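Local coordinates for protein DTDP-4-dehydrorhamnose reductase, rfbD ortholog (Clostridium acetobutylicum, PDB 1VL0) that probably catalyses the NAD(P)H-dependent reduction of dTDP-6-deoxy-L-lyxo-4-hexulose to dTDP-L-rhamnose, and binds NADH, at residues W226-G238 / W279-Q291. Numbering follows the deposited sequence.
Sequences WYDFAVEIFRLTG and WKESLKEYIDLLQ
Helices 226-237 and 279-290 run the same general way, crossing at -46° with their axes 10.3 Å apart and the CA atoms of Leu236 and Lys284 6.9 Å from each other. Leu283 is a knob in a hole formed by Phe229, Glu232, Ile233 and Leu236. Its CG stands anti to the backbone N (chi1 178°), which carries CD2 across to the ring edge of Phe229, 3.9 Å from CE1; a branched aliphatic tip suits this socket of ring, methylene and methyl groups. Further along, Leu236 spreads its two methyls, CD1 over Leu283 CG and Ile287 CG1, CD2 against the aliphatic stem of Lys284, while Thr237 CG2 meets Ile287 CG2 at 3.8 Å. The same rotamer that points CG2 across lets Thr237 OG1 donate to Ile233 O, 2.8 Å away. At the other end, Trp279 brings its six-membered ring against Glu232 CB, and Lys280 CG, from the same helix, lies over the centre of one indole face. Glu232 bends at chi2 (72°), and Arg235 grips its carboxylate side-on through NE and NH2. One water donates to Glu232 OE1 and accepts from Lys280 NZ; a second bridge, to Lys280 O, is doubtful. Phe229 and Leu283 also touch Tyr164 of strand 155-164. This helix pair, with one knob-into-hole contact at Leu283, lies in the C-terminal half, probably within the substrate-binding portion, as in other extended short-chain dehydrogenases/reductases.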
loop_
_atom_site.group_PDB
_atom_site.type_symbol
_atom_site.label_atom_id
_atom_site.label_comp_id
_atom_site.label_asym_id
_atom_site.label_seq_id
_atom_site.Cartn_x
_atom_site.Cartn_y
_atom_site.Cartn_z
ATOM N N TRP A 226 -22.017 12.518 22.787
ATOM C CA TRP A 226 -22.330 11.515 23.830
ATOM C C TRP A 226 -23.442 11.992 24.754
ATOM O O TRP A 226 -24.279 11.174 25.178
ATOM C CB TRP A 226 -21.120 11.115 24.664
ATOM C CG TRP A 226 -20.085 10.364 23.932
ATOM C CD1 TRP A 226 -18.874 10.850 23.498
ATOM C CD2 TRP A 226 -20.105 8.977 23.573
ATOM N NE1 TRP A 226 -18.159 9.856 22.873
ATOM C CE2 TRP A 226 -18.894 8.700 22.895
ATOM C CE3 TRP A 226 -21.041 7.945 23.723
ATOM C CZ2 TRP A 226 -18.581 7.434 22.400
ATOM C CZ3 TRP A 226 -20.747 6.699 23.216
ATOM C CH2 TRP A 226 -19.518 6.446 22.559
ATOM N N TYR A 227 -23.449 13.294 25.052
ATOM C CA TYR A 227 -24.506 13.932 25.826
ATOM C C TYR A 227 -25.888 13.704 25.146
ATOM O O TYR A 227 -26.829 13.210 25.751
ATOM C CB TYR A 227 -24.179 15.422 26.051
ATOM C CG TYR A 227 -25.375 16.232 26.521
ATOM C CD1 TYR A 227 -25.791 16.204 27.858
ATOM C CD2 TYR A 227 -26.129 16.976 25.608
ATOM C CE1 TYR A 227 -26.903 16.914 28.272
ATOM C CE2 TYR A 227 -27.233 17.683 26.003
ATOM C CZ TYR A 227 -27.623 17.651 27.344
ATOM O OH TYR A 227 -28.718 18.369 27.732
ATOM N N ASP A 228 -25.987 14.008 23.859
ATOM C CA ASP A 228 -27.223 13.817 23.130
ATOM C C ASP A 228 -27.646 12.327 23.152
ATOM O O ASP A 228 -28.827 11.991 23.214
ATOM C CB ASP A 228 -27.052 14.209 21.685
ATOM C CG ASP A 228 -26.756 15.678 21.466
ATOM O OD1 ASP A 228 -27.305 16.521 22.209
ATOM O OD2 ASP A 228 -25.985 16.046 20.548
ATOM N N PHE A 229 -26.669 11.454 23.061
ATOM C CA PHE A 229 -26.892 9.986 23.067
ATOM C C PHE A 229 -27.541 9.613 24.414
ATOM O O PHE A 229 -28.594 8.962 24.441
ATOM C CB PHE A 229 -25.546 9.331 22.836
ATOM C CG PHE A 229 -25.559 7.846 22.597
ATOM C CD1 PHE A 229 -26.729 7.089 22.506
ATOM C CD2 PHE A 229 -24.349 7.191 22.438
ATOM C CE1 PHE A 229 -26.676 5.705 22.273
ATOM C CE2 PHE A 229 -24.315 5.814 22.198
ATOM C CZ PHE A 229 -25.480 5.077 22.137
ATOM N N ALA A 230 -26.958 10.103 25.515
ATOM C CA ALA A 230 -27.469 9.849 26.870
ATOM C C ALA A 230 -28.895 10.390 27.043
ATOM O O ALA A 230 -29.780 9.699 27.548
ATOM C CB ALA A 230 -26.539 10.452 27.902
ATOM N N VAL A 231 -29.124 11.622 26.607
ATOM C CA VAL A 231 -30.427 12.248 26.718
ATOM C C VAL A 231 -31.492 11.426 25.984
ATOM O O VAL A 231 -32.612 11.247 26.481
ATOM C CB VAL A 231 -30.365 13.714 26.179
ATOM C CG1 VAL A 231 -31.766 14.335 26.053
ATOM C CG2 VAL A 231 -29.559 14.551 27.133
ATOM N N GLU A 232 -31.158 10.896 24.818
ATOM C CA GLU A 232 -32.115 10.076 24.089
ATOM C C GLU A 232 -32.330 8.743 24.778
ATOM O O GLU A 232 -33.452 8.283 24.831
ATOM C CB GLU A 232 -31.690 9.900 22.647
ATOM C CG GLU A 232 -32.609 9.045 21.774
ATOM C CD GLU A 232 -33.929 9.713 21.413
ATOM O OE1 GLU A 232 -34.203 10.861 21.829
ATOM O OE2 GLU A 232 -34.690 9.072 20.674
ATOM N N ILE A 233 -31.270 8.139 25.306
ATOM C CA ILE A 233 -31.391 6.868 26.066
ATOM C C ILE A 233 -32.403 7.016 27.216
ATOM O O ILE A 233 -33.289 6.159 27.408
ATOM C CB ILE A 233 -30.028 6.426 26.637
ATOM C CG1 ILE A 233 -29.083 5.923 25.509
ATOM C CG2 ILE A 233 -30.193 5.310 27.652
ATOM C CD1 ILE A 233 -27.601 5.913 25.876
ATOM N N PHE A 234 -32.261 8.099 27.986
ATOM C CA PHE A 234 -33.141 8.335 29.139
ATOM C C PHE A 234 -34.580 8.756 28.736
ATOM O O PHE A 234 -35.562 8.333 29.366
ATOM C CB PHE A 234 -32.491 9.347 30.094
ATOM C CG PHE A 234 -31.190 8.860 30.685
ATOM C CD1 PHE A 234 -31.088 7.570 31.221
ATOM C CD2 PHE A 234 -30.066 9.682 30.695
ATOM C CE1 PHE A 234 -29.893 7.125 31.762
ATOM C CE2 PHE A 234 -28.848 9.250 31.254
ATOM C CZ PHE A 234 -28.762 7.967 31.787
ATOM N N ARG A 235 -34.699 9.498 27.628
ATOM C CA ARG A 235 -36.004 9.735 27.036
ATOM C C ARG A 235 -36.729 8.437 26.650
ATOM O O ARG A 235 -37.919 8.246 26.956
ATOM C CB ARG A 235 -35.895 10.650 25.829
ATOM C CG ARG A 235 -37.230 11.172 25.335
ATOM C CD ARG A 235 -37.219 11.788 23.944
ATOM N NE ARG A 235 -37.000 10.801 22.876
ATOM C CZ ARG A 235 -37.946 10.048 22.318
ATOM N NH1 ARG A 235 -39.195 10.130 22.690
ATOM N NH2 ARG A 235 -37.629 9.165 21.393
ATOM N N LEU A 236 -36.011 7.527 26.034
ATOM C CA LEU A 236 -36.599 6.256 25.594
ATOM C C LEU A 236 -36.940 5.307 26.742
ATOM O O LEU A 236 -37.935 4.563 26.679
ATOM C CB LEU A 236 -35.646 5.564 24.619
ATOM C CG LEU A 236 -35.562 6.120 23.193
ATOM C CD1 LEU A 236 -34.361 5.520 22.473
ATOM C CD2 LEU A 236 -36.828 5.868 22.393
ATOM N N THR A 237 -36.118 5.284 27.789
ATOM C CA THR A 237 -36.318 4.314 28.899
ATOM C C THR A 237 -37.279 4.864 29.954
ATOM O O THR A 237 -37.875 4.106 30.721
ATOM C CB THR A 237 -34.997 4.004 29.599
ATOM O OG1 THR A 237 -34.338 5.252 29.876
ATOM C CG2 THR A 237 -34.059 3.232 28.692
ATOM N N GLY A 238 -37.389 6.193 29.989
ATOM C CA GLY A 238 -38.234 6.889 30.936
ATOM C C GLY A 238 -37.547 7.199 32.241
ATOM O O GLY A 238 -38.174 7.712 33.168
ATOM N N TRP A 279 -29.815 7.057 13.596
ATOM C CA TRP A 279 -29.333 6.516 14.828
ATOM C C TRP A 279 -30.441 6.352 15.857
ATOM O O TRP A 279 -30.498 5.371 16.558
ATOM C CB TRP A 279 -28.164 7.353 15.337
ATOM C CG TRP A 279 -28.432 8.712 15.891
ATOM C CD1 TRP A 279 -28.365 9.903 15.223
ATOM C CD2 TRP A 279 -28.724 9.037 17.257
ATOM N NE1 TRP A 279 -28.607 10.945 16.083
ATOM C CE2 TRP A 279 -28.842 10.451 17.338
ATOM C CE3 TRP A 279 -28.928 8.280 18.420
ATOM C CZ2 TRP A 279 -29.149 11.116 18.533
ATOM C CZ3 TRP A 279 -29.207 8.910 19.580
ATOM C CH2 TRP A 279 -29.307 10.349 19.644
ATOM N N LYS A 280 -31.387 7.266 15.891
ATOM C CA LYS A 280 -32.476 7.174 16.892
ATOM C C LYS A 280 -33.406 5.999 16.663
ATOM O O LYS A 280 -33.933 5.411 17.602
ATOM C CB LYS A 280 -33.269 8.471 16.905
ATOM C CG LYS A 280 -32.511 9.602 17.614
ATOM C CD LYS A 280 -33.329 10.838 17.633
ATOM C CE LYS A 280 -32.594 11.974 18.343
ATOM N NZ LYS A 280 -33.449 13.188 18.294
ATOM N N GLU A 281 -33.592 5.638 15.405
ATOM C CA GLU A 281 -34.410 4.483 15.052
ATOM C C GLU A 281 -33.760 3.155 15.489
ATOM O O GLU A 281 -34.417 2.274 16.016
ATOM C CB GLU A 281 -34.642 4.501 13.547
ATOM C CG GLU A 281 -35.557 3.422 13.007
ATOM C CD GLU A 281 -35.739 3.479 11.478
ATOM O OE1 GLU A 281 -35.327 4.485 10.844
ATOM O OE2 GLU A 281 -36.276 2.489 10.915
ATOM N N SER A 282 -32.463 3.007 15.205
ATOM C CA SER A 282 -31.716 1.871 15.597
ATOM C C SER A 282 -31.699 1.731 17.110
ATOM O O SER A 282 -31.807 0.631 17.666
ATOM C CB SER A 282 -30.285 1.988 15.058
ATOM O OG SER A 282 -30.281 1.840 13.659
ATOM N N LEU A 283 -31.529 2.860 17.774
ATOM C CA LEU A 283 -31.395 2.903 19.215
ATOM C C LEU A 283 -32.732 2.511 19.872
ATOM O O LEU A 283 -32.770 1.615 20.778
ATOM C CB LEU A 283 -30.937 4.302 19.644
ATOM C CG LEU A 283 -30.835 4.422 21.163
ATOM C CD1 LEU A 283 -29.875 3.335 21.815
ATOM C CD2 LEU A 283 -30.495 5.811 21.573
ATOM N N LYS A 284 -33.829 3.065 19.366
ATOM C CA LYS A 284 -35.155 2.676 19.873
ATOM C C LYS A 284 -35.387 1.176 19.739
ATOM O O LYS A 284 -35.917 0.539 20.670
ATOM C CB LYS A 284 -36.290 3.432 19.195
ATOM C CG LYS A 284 -37.640 3.150 19.859
ATOM C CD LYS A 284 -38.763 4.079 19.468
ATOM C CE LYS A 284 -39.979 3.877 20.401
ATOM N NZ LYS A 284 -40.434 2.417 20.495
ATOM N N GLU A 285 -35.014 0.593 18.607
ATOM C CA GLU A 285 -35.207 -0.862 18.392
ATOM C C GLU A 285 -34.415 -1.642 19.463
ATOM O O GLU A 285 -34.837 -2.671 19.991
ATOM C CB GLU A 285 -34.787 -1.217 16.977
ATOM C CG GLU A 285 -34.784 -2.688 16.620
ATOM C CD GLU A 285 -34.030 -3.003 15.315
ATOM O OE1 GLU A 285 -32.779 -2.834 15.262
ATOM O OE2 GLU A 285 -34.676 -3.467 14.333
ATOM N N TYR A 286 -33.250 -1.137 19.795
ATOM C CA TYR A 286 -32.371 -1.791 20.746
ATOM C C TYR A 286 -32.908 -1.708 22.162
ATOM O O TYR A 286 -32.948 -2.730 22.877
ATOM C CB TYR A 286 -30.956 -1.211 20.675
ATOM C CG TYR A 286 -29.985 -1.825 21.668
ATOM C CD1 TYR A 286 -29.547 -3.127 21.522
ATOM C CD2 TYR A 286 -29.503 -1.092 22.710
ATOM C CE1 TYR A 286 -28.665 -3.686 22.422
ATOM C CE2 TYR A 286 -28.611 -1.622 23.614
ATOM C CZ TYR A 286 -28.194 -2.916 23.472
ATOM O OH TYR A 286 -27.318 -3.414 24.387
ATOM N N ILE A 287 -33.297 -0.516 22.579
ATOM C CA ILE A 287 -33.883 -0.298 23.894
ATOM C C ILE A 287 -35.140 -1.164 24.052
ATOM O O ILE A 287 -35.308 -1.773 25.103
ATOM C CB ILE A 287 -34.240 1.200 24.135
ATOM C CG1 ILE A 287 -33.029 2.101 24.038
ATOM C CG2 ILE A 287 -34.942 1.419 25.492
ATOM C CD1 ILE A 287 -32.062 1.941 25.052
ATOM N N ASP A 288 -35.972 -1.264 23.010
ATOM C CA ASP A 288 -37.157 -2.098 23.048
ATOM C C ASP A 288 -36.775 -3.571 23.298
ATOM O O ASP A 288 -37.387 -4.222 24.084
ATOM C CB ASP A 288 -37.972 -1.957 21.754
ATOM C CG ASP A 288 -38.652 -0.553 21.600
ATOM O OD1 ASP A 288 -38.633 0.291 22.535
ATOM O OD2 ASP A 288 -39.228 -0.231 20.551
ATOM N N LEU A 289 -35.777 -4.074 22.595
ATOM C CA LEU A 289 -35.242 -5.410 22.806
ATOM C C LEU A 289 -34.804 -5.614 24.247
ATOM O O LEU A 289 -35.076 -6.653 24.851
ATOM C CB LEU A 289 -34.055 -5.674 21.862
ATOM C CG LEU A 289 -33.446 -7.082 21.876
ATOM C CD1 LEU A 289 -34.437 -8.091 21.353
ATOM C CD2 LEU A 289 -32.176 -7.124 21.065
ATOM N N LEU A 290 -34.108 -4.638 24.793
ATOM C CA LEU A 290 -33.627 -4.697 26.167
ATOM C C LEU A 290 -34.717 -4.764 27.192
ATOM O O LEU A 290 -34.572 -5.479 28.168
ATOM C CB LEU A 290 -32.847 -3.441 26.517
ATOM C CG LEU A 290 -31.433 -3.277 26.031
ATOM C CD1 LEU A 290 -30.901 -1.980 26.604
ATOM C CD2 LEU A 290 -30.562 -4.416 26.470
ATOM N N GLN A 291 -35.776 -3.974 26.997
ATOM C CA GLN A 291 -36.935 -3.971 27.904
ATOM C C GLN A 291 -38.020 -4.939 27.467
ATOM O O GLN A 291 -39.193 -4.701 27.676
ATOM C CB GLN A 291 -37.555 -2.561 28.146
ATOM C CG GLN A 291 -37.036 -1.388 27.314
ATOM C CD GLN A 291 -37.331 0.025 27.889
ATOM O OE1 GLN A 291 -37.981 0.865 27.232
ATOM N NE2 GLN A 291 -36.789 0.303 29.076
HETATM O O HOH W 1 -35.587 12.183 20.100
HETATM O O HOH W 2 -35.374 7.131 19.354
#